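Glycoside Hydrolase (Bacteroides uniformis, PDB 5TA0) probably hydrolyses agarose as a family 86 glycoside hydrolase, and is captured here as an engineered variant with the agarose fragment neoagarooctaose bound. Local coordinates at residues Ala105-Leu110 against Tyr176-Lys181; Lys374-Tyr379 against Leu392-Glu397; Trp417-Gly422 against Glu474-Tyr479; Asp589-Asp594 against Gly604-Pro609. All coordinates share one frame; numbering follows the deposited sequence. Where two conformers were deposited one is given.

Contact 1. Residues Ala105-Leu110 against Tyr176-Lys181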
# COMPACT_ATOMS: atom_id res chain seq x y z
N ALA A 105 -21.36 1.20 -25.71
CA ALA A 105 -20.93 -0.12 -26.25
C ALA A 105 -22.16 -0.96 -26.60
O ALA A 105 -23.14 -1.02 -25.84
CB ALA A 105 -20.07 -0.86 -25.23
N ASP A 106 -22.09 -1.62 -27.74
CA ASP A 106 -23.18 -2.51 -28.15
C ASP A 106 -23.30 -3.70 -27.20
O ASP A 106 -22.34 -4.44 -27.07
CB ASP A 106 -22.95 -3.01 -29.55
CG ASP A 106 -24.10 -3.85 -30.05
OD1 ASP A 106 -25.24 -3.30 -30.10
OD2 ASP A 106 -23.86 -5.04 -30.32
N PRO A 107 -24.46 -3.89 -26.54
CA PRO A 107 -24.52 -5.02 -25.61
C PRO A 107 -24.25 -6.37 -26.23
O PRO A 107 -23.62 -7.21 -25.60
CB PRO A 107 -25.93 -4.92 -25.03
CG PRO A 107 -26.27 -3.47 -25.11
CD PRO A 107 -25.62 -3.00 -26.39
N ASP A 108 -24.70 -6.59 -27.46
CA ASP A 108 -24.47 -7.89 -28.12
C ASP A 108 -23.01 -8.11 -28.45
O ASP A 108 -22.47 -9.18 -28.19
CB ASP A 108 -25.29 -7.99 -29.41
CG ASP A 108 -26.77 -8.06 -29.17
OD1 ASP A 108 -27.23 -8.71 -28.21
OD2 ASP A 108 -27.51 -7.49 -30.00
N ASP A 109 -22.35 -7.12 -29.03
CA ASP A 109 -20.95 -7.28 -29.36
C ASP A 109 -20.10 -7.40 -28.09
O ASP A 109 -19.14 -8.18 -28.04
CB ASP A 109 -20.42 -6.15 -30.22
CG ASP A 109 -19.12 -6.52 -30.89
OD1 ASP A 109 -19.05 -7.61 -31.54
OD2 ASP A 109 -18.14 -5.76 -30.81
N LEU A 110 -20.46 -6.66 -27.07
CA LEU A 110 -19.76 -6.80 -25.78
C LEU A 110 -19.90 -8.20 -25.21
O LEU A 110 -18.92 -8.81 -24.79
CB LEU A 110 -20.29 -5.75 -24.81
CG LEU A 110 -19.61 -5.66 -23.45
CD1 LEU A 110 -18.09 -5.53 -23.54
CD2 LEU A 110 -20.18 -4.47 -22.71
N TYR A 176 -18.71 -1.09 -18.02
CA TYR A 176 -17.98 -1.79 -16.95
C TYR A 176 -18.85 -2.86 -16.29
O TYR A 176 -18.41 -4.00 -16.06
CB TYR A 176 -17.48 -0.77 -15.93
CG TYR A 176 -16.37 -1.17 -14.98
CD1 TYR A 176 -15.61 -2.35 -15.12
CD2 TYR A 176 -16.03 -0.31 -13.94
CE1 TYR A 176 -14.54 -2.62 -14.27
CE2 TYR A 176 -14.96 -0.59 -13.09
CZ TYR A 176 -14.23 -1.75 -13.25
OH TYR A 176 -13.17 -2.07 -12.45
N GLY A 177 -20.08 -2.50 -15.96
CA GLY A 177 -21.00 -3.47 -15.33
C GLY A 177 -21.29 -4.66 -16.25
O GLY A 177 -21.28 -5.80 -15.80
N ARG A 178 -21.54 -4.40 -17.53
CA ARG A 178 -21.81 -5.49 -18.47
C ARG A 178 -20.58 -6.36 -18.66
O ARG A 178 -20.66 -7.57 -18.72
CB ARG A 178 -22.30 -4.98 -19.81
CG ARG A 178 -23.71 -4.41 -19.81
CD ARG A 178 -24.08 -4.03 -21.23
NE ARG A 178 -25.46 -3.58 -21.31
CZ ARG A 178 -26.52 -4.38 -21.28
NH1 ARG A 178 -26.37 -5.68 -21.25
NH2 ARG A 178 -27.74 -3.83 -21.29
N TYR A 179 -19.40 -5.74 -18.75
CA TYR A 179 -18.17 -6.50 -18.90
C TYR A 179 -18.04 -7.53 -17.77
O TYR A 179 -17.74 -8.72 -18.01
CB TYR A 179 -16.95 -5.55 -18.88
CG TYR A 179 -15.63 -6.28 -19.00
CD1 TYR A 179 -14.97 -6.73 -17.87
CD2 TYR A 179 -15.10 -6.56 -20.24
CE1 TYR A 179 -13.79 -7.46 -17.97
CE2 TYR A 179 -13.89 -7.24 -20.37
CZ TYR A 179 -13.26 -7.71 -19.24
OH TYR A 179 -12.08 -8.41 -19.33
N ILE A 180 -18.19 -7.07 -16.55
CA ILE A 180 -18.04 -7.92 -15.37
C ILE A 180 -19.06 -9.06 -15.43
O ILE A 180 -18.70 -10.24 -15.26
CB ILE A 180 -18.16 -7.12 -14.06
CG1 ILE A 180 -17.03 -6.09 -13.91
CG2 ILE A 180 -18.19 -8.04 -12.84
CD1 ILE A 180 -17.39 -4.95 -12.99
N LYS A 181 -20.31 -8.73 -15.74
CA LYS A 181 -21.38 -9.73 -15.78
C LYS A 181 -21.16 -10.77 -16.87
O LYS A 181 -21.45 -11.96 -16.66
CB LYS A 181 -22.69 -9.00 -16.01
CG LYS A 181 -23.91 -9.92 -16.09
CD LYS A 181 -25.17 -9.07 -16.20
CE LYS A 181 -26.45 -9.93 -16.36
NZ LYS A 181 -26.55 -10.59 -17.69
O HOH W 1 -23.84 -7.15 -22.72

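Contact 2. Residues Lys374-Tyr379 against Leu392-Glu397. With GAL (beta-D-galactopyranose), chain C.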
# COMPACT_ATOMS: atom_id res chain seq x y z
N LYS A 374 6.25 -10.08 -16.32
CA LYS A 374 7.12 -10.04 -17.50
C LYS A 374 6.90 -8.82 -18.38
O LYS A 374 7.86 -8.21 -18.85
CB LYS A 374 6.90 -11.32 -18.34
CG LYS A 374 7.80 -11.41 -19.57
CD LYS A 374 7.67 -12.69 -20.39
CE LYS A 374 8.11 -13.91 -19.62
NZ LYS A 374 7.99 -15.17 -20.42
N SER A 375 5.65 -8.50 -18.66
CA SER A 375 5.30 -7.29 -19.42
C SER A 375 6.18 -7.09 -20.66
O SER A 375 6.75 -6.03 -20.87
CB SER A 375 5.38 -6.07 -18.50
OG SER A 375 4.44 -6.27 -17.45
N GLU A 376 6.25 -8.14 -21.49
CA GLU A 376 6.92 -8.10 -22.80
C GLU A 376 6.41 -6.94 -23.65
O GLU A 376 7.18 -6.28 -24.34
CB GLU A 376 6.67 -9.42 -23.53
CG GLU A 376 7.49 -9.60 -24.79
CD GLU A 376 8.74 -10.42 -24.56
OE1 GLU A 376 9.70 -10.27 -25.35
OE2 GLU A 376 8.77 -11.22 -23.59
N TRP A 377 5.11 -6.68 -23.59
CA TRP A 377 4.48 -5.56 -24.28
C TRP A 377 5.11 -4.20 -23.95
O TRP A 377 4.95 -3.24 -24.71
CB TRP A 377 2.94 -5.48 -23.98
CG TRP A 377 2.64 -5.44 -22.52
CD1 TRP A 377 2.21 -6.51 -21.74
CD2 TRP A 377 2.75 -4.33 -21.62
NE1 TRP A 377 2.08 -6.11 -20.46
CE2 TRP A 377 2.41 -4.80 -20.33
CE3 TRP A 377 3.12 -2.99 -21.77
CZ2 TRP A 377 2.41 -3.96 -19.21
CZ3 TRP A 377 3.14 -2.15 -20.63
CH2 TRP A 377 2.78 -2.66 -19.38
N GLY A 378 5.79 -4.10 -22.81
CA GLY A 378 6.42 -2.88 -22.37
C GLY A 378 7.84 -2.70 -22.88
O GLY A 378 8.46 -1.67 -22.58
N TYR A 379 8.36 -3.68 -23.61
CA TYR A 379 9.68 -3.56 -24.27
C TYR A 379 9.55 -2.73 -25.53
O TYR A 379 8.71 -3.03 -26.37
CB TYR A 379 10.26 -4.92 -24.62
CG TYR A 379 11.61 -4.80 -25.28
CD1 TYR A 379 12.73 -4.53 -24.50
CD2 TYR A 379 11.76 -4.93 -26.66
CE1 TYR A 379 13.97 -4.38 -25.07
CE2 TYR A 379 13.03 -4.81 -27.24
CZ TYR A 379 14.12 -4.52 -26.42
OH TYR A 379 15.42 -4.39 -26.97
N LEU A 392 10.73 -11.05 -13.90
CA LEU A 392 11.55 -11.84 -14.82
C LEU A 392 12.27 -10.89 -15.75
O LEU A 392 11.68 -9.92 -16.23
CB LEU A 392 10.70 -12.75 -15.70
CG LEU A 392 9.84 -13.80 -15.03
CD1 LEU A 392 8.92 -14.43 -16.08
CD2 LEU A 392 10.68 -14.82 -14.32
N ARG A 393 13.52 -11.24 -16.08
CA ARG A 393 14.29 -10.51 -17.07
C ARG A 393 15.05 -11.52 -17.93
O ARG A 393 15.32 -12.63 -17.48
CB ARG A 393 15.20 -9.49 -16.39
CG ARG A 393 16.13 -10.01 -15.32
CD ARG A 393 17.50 -10.31 -15.89
NE ARG A 393 18.41 -10.92 -14.91
CZ ARG A 393 19.56 -11.52 -15.22
NH1 ARG A 393 20.31 -12.02 -14.25
NH2 ARG A 393 19.96 -11.62 -16.49
N ARG A 394 15.37 -11.15 -19.16
CA ARG A 394 16.05 -12.09 -20.05
C ARG A 394 17.50 -12.26 -19.61
O ARG A 394 18.11 -11.34 -19.06
CB ARG A 394 15.94 -11.63 -21.48
CG ARG A 394 14.52 -11.74 -22.02
CD ARG A 394 14.45 -11.41 -23.51
NE ARG A 394 13.14 -11.63 -24.15
CZ ARG A 394 12.74 -12.74 -24.78
NH1 ARG A 394 11.54 -12.78 -25.33
NH2 ARG A 394 13.51 -13.81 -24.87
N GLU A 395 18.03 -13.46 -19.82
CA GLU A 395 19.34 -13.81 -19.26
C GLU A 395 20.46 -12.89 -19.74
O GLU A 395 21.41 -12.68 -19.00
CB GLU A 395 19.70 -15.28 -19.47
CG GLU A 395 19.82 -15.76 -20.89
CD GLU A 395 19.87 -17.28 -21.01
OE1 GLU A 395 19.28 -17.83 -21.98
OE2 GLU A 395 20.47 -17.94 -20.12
N ASN A 396 20.36 -12.32 -20.93
CA ASN A 396 21.45 -11.46 -21.42
C ASN A 396 21.27 -9.98 -21.12
O ASN A 396 22.09 -9.16 -21.51
CB ASN A 396 21.66 -11.69 -22.91
CG ASN A 396 22.10 -13.11 -23.23
OD1 ASN A 396 22.86 -13.72 -22.47
ND2 ASN A 396 21.58 -13.66 -24.31
N GLU A 397 20.18 -9.60 -20.44
CA GLU A 397 20.04 -8.23 -19.97
C GLU A 397 21.11 -7.98 -18.89
O GLU A 397 21.39 -8.89 -18.11
CB GLU A 397 18.64 -7.96 -19.37
CG GLU A 397 17.50 -8.00 -20.37
CD GLU A 397 16.17 -7.62 -19.75
OE1 GLU A 397 15.25 -8.46 -19.84
OE2 GLU A 397 16.05 -6.53 -19.20
C1 GAL C . -0.92 -2.63 -18.84
C2 GAL C . -1.64 -3.88 -19.37
C3 GAL C . -1.26 -4.18 -20.83
C4 GAL C . -1.39 -2.93 -21.68
C5 GAL C . -0.58 -1.80 -21.04
C6 GAL C . -0.64 -0.49 -21.83
O2 GAL C . -1.28 -4.97 -18.52
O3 GAL C . -2.06 -5.27 -21.34
O4 GAL C . -2.76 -2.51 -21.72
O5 GAL C . -1.08 -1.53 -19.72
O6 GAL C . 0.12 0.53 -21.16

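Contact 3. Residues Trp417-Gly422 against Glu474-Tyr479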
# COMPACT_ATOMS: atom_id res chain seq x y z
N TRP A 417 10.43 -13.06 2.54
CA TRP A 417 9.16 -13.22 3.26
C TRP A 417 8.60 -14.64 3.19
O TRP A 417 7.49 -14.90 3.65
CB TRP A 417 8.13 -12.20 2.72
CG TRP A 417 8.42 -10.81 3.20
CD1 TRP A 417 9.27 -9.88 2.60
CD2 TRP A 417 7.92 -10.17 4.38
NE1 TRP A 417 9.31 -8.74 3.34
CE2 TRP A 417 8.50 -8.89 4.45
CE3 TRP A 417 7.04 -10.55 5.40
CZ2 TRP A 417 8.21 -7.99 5.48
CZ3 TRP A 417 6.75 -9.65 6.40
CH2 TRP A 417 7.33 -8.40 6.45
N LYS A 418 9.36 -15.59 2.64
CA LYS A 418 8.90 -16.99 2.54
C LYS A 418 8.53 -17.51 3.94
O LYS A 418 9.22 -17.22 4.93
CB LYS A 418 9.99 -17.86 1.90
CG LYS A 418 9.53 -19.23 1.47
CD LYS A 418 10.69 -20.06 0.92
CE LYS A 418 10.24 -21.36 0.29
NZ LYS A 418 9.67 -22.32 1.28
N ASP A 419 7.41 -18.22 4.02
CA ASP A 419 6.96 -18.89 5.25
C ASP A 419 6.31 -17.97 6.26
O ASP A 419 5.62 -18.47 7.16
CB ASP A 419 8.08 -19.68 5.96
CG ASP A 419 8.87 -20.56 5.04
OD1 ASP A 419 8.26 -21.41 4.39
OD2 ASP A 419 10.12 -20.38 4.96
N VAL A 420 6.52 -16.65 6.21
CA VAL A 420 6.09 -15.75 7.28
C VAL A 420 4.56 -15.79 7.36
O VAL A 420 3.87 -15.54 6.37
CB VAL A 420 6.57 -14.30 7.05
CG1 VAL A 420 5.96 -13.36 8.07
CG2 VAL A 420 8.10 -14.22 7.06
N LYS A 421 4.05 -16.13 8.55
CA LYS A 421 2.62 -16.23 8.81
C LYS A 421 2.49 -16.41 10.31
O LYS A 421 3.46 -16.66 11.02
CB LYS A 421 1.95 -17.40 8.06
CG LYS A 421 2.42 -18.79 8.50
CD LYS A 421 1.75 -19.93 7.72
CE LYS A 421 2.25 -20.00 6.30
NZ LYS A 421 3.62 -20.53 6.18
N GLY A 422 1.26 -16.29 10.78
CA GLY A 422 0.93 -16.64 12.14
C GLY A 422 0.28 -15.51 12.91
O GLY A 422 -0.12 -14.48 12.34
N GLU A 474 17.30 -19.03 11.96
CA GLU A 474 17.69 -18.68 10.60
C GLU A 474 17.57 -17.16 10.45
O GLU A 474 16.50 -16.59 10.67
CB GLU A 474 16.83 -19.39 9.56
CG GLU A 474 17.11 -18.94 8.13
CD GLU A 474 16.37 -19.72 7.08
OE1 GLU A 474 16.69 -20.91 6.85
OE2 GLU A 474 15.50 -19.14 6.40
N VAL A 475 18.68 -16.53 10.07
CA VAL A 475 18.72 -15.10 9.79
C VAL A 475 18.65 -14.90 8.30
O VAL A 475 19.41 -15.51 7.54
CB VAL A 475 20.04 -14.47 10.30
CG1 VAL A 475 20.15 -12.99 9.93
CG2 VAL A 475 20.19 -14.70 11.80
N ARG A 476 17.75 -14.02 7.87
CA ARG A 476 17.66 -13.58 6.47
C ARG A 476 17.85 -12.07 6.44
O ARG A 476 17.17 -11.35 7.17
CB ARG A 476 16.30 -13.92 5.89
CG ARG A 476 15.86 -15.37 6.07
CD ARG A 476 14.43 -15.52 5.61
NE ARG A 476 13.92 -16.87 5.82
CZ ARG A 476 12.66 -17.21 5.60
NH1 ARG A 476 11.79 -16.30 5.17
NH2 ARG A 476 12.26 -18.45 5.81
N HIS A 477 18.82 -11.58 5.66
CA HIS A 477 19.20 -10.17 5.68
C HIS A 477 19.32 -9.70 4.23
O HIS A 477 20.15 -10.23 3.46
CB HIS A 477 20.54 -10.01 6.41
CG HIS A 477 20.98 -8.60 6.66
ND1 HIS A 477 22.30 -8.30 6.92
CD2 HIS A 477 20.31 -7.43 6.71
CE1 HIS A 477 22.42 -7.01 7.13
NE2 HIS A 477 21.23 -6.45 7.02
N LEU A 478 18.47 -8.73 3.86
CA LEU A 478 18.41 -8.17 2.52
C LEU A 478 18.98 -6.76 2.53
O LEU A 478 18.43 -5.87 3.18
CB LEU A 478 16.98 -8.16 1.99
CG LEU A 478 16.83 -7.65 0.55
CD1 LEU A 478 17.52 -8.55 -0.45
CD2 LEU A 478 15.35 -7.54 0.23
N TYR A 479 20.11 -6.56 1.83
CA TYR A 479 20.83 -5.29 1.86
C TYR A 479 21.57 -5.07 0.53
O TYR A 479 21.66 -5.97 -0.30
CB TYR A 479 21.83 -5.28 3.04
CG TYR A 479 22.91 -6.33 2.98
CD1 TYR A 479 22.70 -7.62 3.47
CD2 TYR A 479 24.15 -6.04 2.39
CE1 TYR A 479 23.69 -8.60 3.40
CE2 TYR A 479 25.14 -7.01 2.32
CZ TYR A 479 24.91 -8.28 2.83
OH TYR A 479 25.90 -9.26 2.75

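Contact 4. Residues Asp589-Asp594 against Gly604-Pro609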
# COMPACT_ATOMS: atom_id res chain seq x y z
N ASP A 589 13.00 14.49 19.70
CA ASP A 589 13.77 15.06 18.58
C ASP A 589 13.76 14.16 17.34
O ASP A 589 13.80 14.68 16.21
CB ASP A 589 15.24 15.31 18.99
CG ASP A 589 15.42 16.61 19.75
OD1 ASP A 589 14.90 17.65 19.30
OD2 ASP A 589 16.10 16.58 20.80
N ASN A 590 13.71 12.84 17.55
CA ASN A 590 13.70 11.89 16.43
C ASN A 590 12.28 11.41 16.14
O ASN A 590 11.51 11.13 17.06
CB ASN A 590 14.62 10.69 16.70
CG ASN A 590 14.94 9.88 15.43
OD1 ASN A 590 14.75 10.35 14.31
ND2 ASN A 590 15.44 8.67 15.62
N PHE A 591 11.96 11.34 14.85
CA PHE A 591 10.68 10.81 14.37
C PHE A 591 10.95 9.75 13.31
O PHE A 591 12.09 9.53 12.90
CB PHE A 591 9.76 11.93 13.86
CG PHE A 591 10.40 12.86 12.87
CD1 PHE A 591 10.91 14.08 13.28
CD2 PHE A 591 10.53 12.51 11.53
CE1 PHE A 591 11.53 14.94 12.38
CE2 PHE A 591 11.15 13.36 10.62
CZ PHE A 591 11.64 14.58 11.05
N ARG A 592 9.90 9.07 12.89
CA ARG A 592 10.02 7.98 11.95
C ARG A 592 10.49 8.45 10.57
O ARG A 592 9.79 9.19 9.88
CB ARG A 592 8.65 7.30 11.87
CG ARG A 592 8.64 6.02 11.09
CD ARG A 592 7.24 5.65 10.70
NE ARG A 592 6.34 5.30 11.80
CZ ARG A 592 5.69 4.14 11.94
NH1 ARG A 592 5.90 3.14 11.10
NH2 ARG A 592 4.81 3.96 12.92
N GLY A 593 11.67 8.00 10.17
CA GLY A 593 12.22 8.31 8.86
C GLY A 593 12.94 9.64 8.74
O GLY A 593 13.37 10.24 9.74
N ASP A 594 13.06 10.09 7.49
CA ASP A 594 14.03 11.11 7.13
C ASP A 594 13.52 12.53 7.32
O ASP A 594 12.32 12.77 7.43
CB ASP A 594 14.56 10.87 5.70
CG ASP A 594 13.61 11.33 4.63
OD1 ASP A 594 12.64 10.60 4.33
OD2 ASP A 594 13.81 12.42 4.06
N GLY A 604 4.61 15.17 7.77
CA GLY A 604 4.82 13.88 8.44
C GLY A 604 4.15 13.82 9.77
O GLY A 604 3.84 14.86 10.38
N VAL A 605 3.94 12.60 10.26
CA VAL A 605 3.45 12.38 11.62
C VAL A 605 4.62 12.23 12.59
O VAL A 605 5.48 11.36 12.42
CB VAL A 605 2.53 11.15 11.68
CG1 VAL A 605 2.23 10.74 13.11
CG2 VAL A 605 1.26 11.43 10.92
N ILE A 606 4.62 13.09 13.61
CA ILE A 606 5.53 12.97 14.74
C ILE A 606 4.83 12.14 15.80
O ILE A 606 3.78 12.53 16.33
CB ILE A 606 5.86 14.37 15.33
CG1 ILE A 606 6.31 15.37 14.26
CG2 ILE A 606 6.90 14.25 16.44
CD1 ILE A 606 7.46 14.96 13.43
N GLU A 607 5.40 10.97 16.08
CA GLU A 607 4.86 10.05 17.07
C GLU A 607 5.43 10.38 18.46
O GLU A 607 6.65 10.46 18.64
CB GLU A 607 5.16 8.61 16.66
CG GLU A 607 4.30 8.19 15.48
CD GLU A 607 4.88 7.02 14.73
OE1 GLU A 607 5.84 7.20 13.96
OE2 GLU A 607 4.40 5.88 14.95
N VAL A 608 4.53 10.60 19.42
CA VAL A 608 4.87 11.12 20.74
C VAL A 608 4.39 10.12 21.81
O VAL A 608 3.19 10.04 22.08
CB VAL A 608 4.21 12.49 20.99
CG1 VAL A 608 4.65 13.04 22.35
CG2 VAL A 608 4.56 13.48 19.87
N PRO A 609 5.32 9.36 22.42
CA PRO A 609 4.90 8.52 23.54
C PRO A 609 4.32 9.39 24.65
O PRO A 609 4.80 10.50 24.90
CB PRO A 609 6.20 7.86 23.98
CG PRO A 609 7.03 7.83 22.74
CD PRO A 609 6.75 9.16 22.10
O HOH W 2 9.00 9.70 17.32
O HOH W 3 7.19 9.71 13.94

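Contact 1. Residues Ala105-Leu110 against Tyr176-Lys181
Arg178 lies under the ring of Pro107 and against the end of Leu110, and these three residues make most of the contact. Pro107 CB sits above the centre of the Arg178 guanidinium, 3.8 Å from CZ, with Pro107 CG close by over NE, so an apolar ring packs on the flat face of a cation whose N-H groups point elsewhere. Arg178 NE uses its N-H in a salt bridge with Glu174, one turn earlier in the same helix, which should help hold the group flat against the proline. A water joins the same two residues, lying 2.9 Å from Pro107 O, to which it donates, and 3.3 Å from Arg178 NH1, from which it accepts. Nearer the backbones the packing is purely apolar: Leu110 CD2 meets Arg178 CB at 3.6 Å. Leu110 has its CG anti to the backbone N (chi1 -175°), which carries the branched end across to the other helix, where a leucine suits a buried place also lined by Val91. Proline suits the first turn of helix 107-123, where no backbone N-H is needed for helix bonding; just before it Asp106 is the N-cap, its OD2 accepting from Asp109 N at 2.9 Å. Helix 107-123 precedes strand 134-140 of the parallel sheet and helix 170-183 follows it, so this is side-by-side packing of successive outer helices, as in beta/alpha barrels.

Contact 2. Residues Lys374-Tyr379 against Leu392-Glu397
Glu376 and Arg394 meet end-on to edge: Arg394 NH1 donates to Glu376 OE1 at 3.1 Å, nearly straight (174°), the oxygen in the guanidinium plane. The carboxylate stands almost perpendicular to that plane, making a one-point salt bridge. Glu376 CG is anti to the backbone N (chi1 -171°), and a bend at chi2 (97°) brings the carboxylate to Arg394, whose chain is extended. Glu376 has two conformers and the bridge belongs to the one described, so it may not be permanent; OE2 bonds to Tyr405 OH, and Arg394 NH2 to Gly403 O. Lys374 CE rests on Leu392 CD1 at 3.7 Å, a bend at chi3 turning the lysine past the leucine before NZ reaches Asn64 and Tyr59. Trp377 instead turns to the sugar: CZ2 is 3.6 Å from GAL C1, the galactose stacked over one ring face as is usual in glycan subsites, Ser375 CB backing the other. With an alanine here, that sugar face would probably lose its stacking partner, though Gln141 would still bond to the galactose. Loop 374-379 follows strand 364-369, last of the parallel sheet, and packs on the antiparallel pair 392-394 and 405-407, whose Tyr405 touches Lys374, Leu392 and Arg394.

Contact 3. Residues Trp417-Gly422 against Glu474-Tyr479
A salt-bridge network ties Arg476 of strand 472-481 to the type II beta turn Trp417-Val420, with Lys418 and Asp419 at the turn's centre. The long side chain of Arg476, extended from CG to NE, spans the gap and divides its nitrogens among several acceptors. NH1 donates to Lys418 O at 2.7 Å, straight (170°), on a lone pair in the carbonyl plane. NH2 reaches the anti lone pair of Asp419 OD2 at 3.0 Å, a more bent bond, and makes weak ones to Lys418 O and Glu474 OE2. NE is taken by Glu474 OE2 at 2.8 Å; Glu474 lies two residues back, on the same face of the strand. With two acids beside it, the guanidinium would probably stay charged although buried. Arginine suits the place because a single planar group can serve all these acceptors. Asp419 takes the positive phi (78°) of the turn, and its OD1 pairs loosely with Lys418 NZ, 3.5 Å away. Leu416 O, at the end of helix 411-416, takes a further bond from Arg476 NH1. Strand 472-481 lies between strands 487-495 and 508-514, Asp419 and Val420 touch Tyr446 of strand 444-451, and Trp417 packs on helix 340-358.

Contact 4. Residues Asp589-Asp594 against Gly604-Pro609
Arg592 meets Glu607 with a two-pronged salt bridge from its NE edge, the tightest part of this contact: NE donates to OE1 of Glu607 at 2.9 Å, and NH2 of Arg592 to OE2 of Glu607 at 2.8 Å. Both bonds are nearly straight, and the guanidinium and carboxylate are only 15° from coplanar, so each group holds the other flat. Arg592 NH1 turns to Glu359; arginine suits the place by offering N-H groups in both directions. A leucine in its place would keep some bulk but would probably leave Glu359 without this cation and Glu607 with just a long, weak pairing to Arg563. Phe591 adds an apolar touch, its CD1 3.6 Å from Ile606 CD1, with chi1 at 51° placing the ring beside the isoleucine end. Between the backbones the link is made by water. One water donates to Asn590 O (2.9 Å) and Glu607 O (2.8 Å); another accepts from Arg592 N (3.0 Å) and Glu607 N (3.1 Å). Gly604, Ile606 and Val608 pair with strand 558-568 instead. Strand 602-609 is an outermost strand of the five-stranded sheet in the beta-rich C-terminal region, with the water-bridged loop beside it and Arg592 reaching across to Glu359.

The four contacts come in series along the chain, each closing before the next opens. Contacts 1 and 2 lie within the alpha/beta barrel that holds the glycan: contact 1 packs two outer helices, and contact 2 holds the loop after the last parallel strand, which supplies a glycan platform; their centres are about 33 Å apart. Contact 3, with its centre about 27 Å from both contact 2 and contact 4, joins the nine-stranded sheet to the segment leaving helix 411-416. Contact 4 lies on the five-stranded sheet, about 50 Å from contact 1 between centres and on the opposite side of the chain's centre. Contacts 3 and 4 lie where these sheets meet barrel helices, 340-358 and 298-315 respectively.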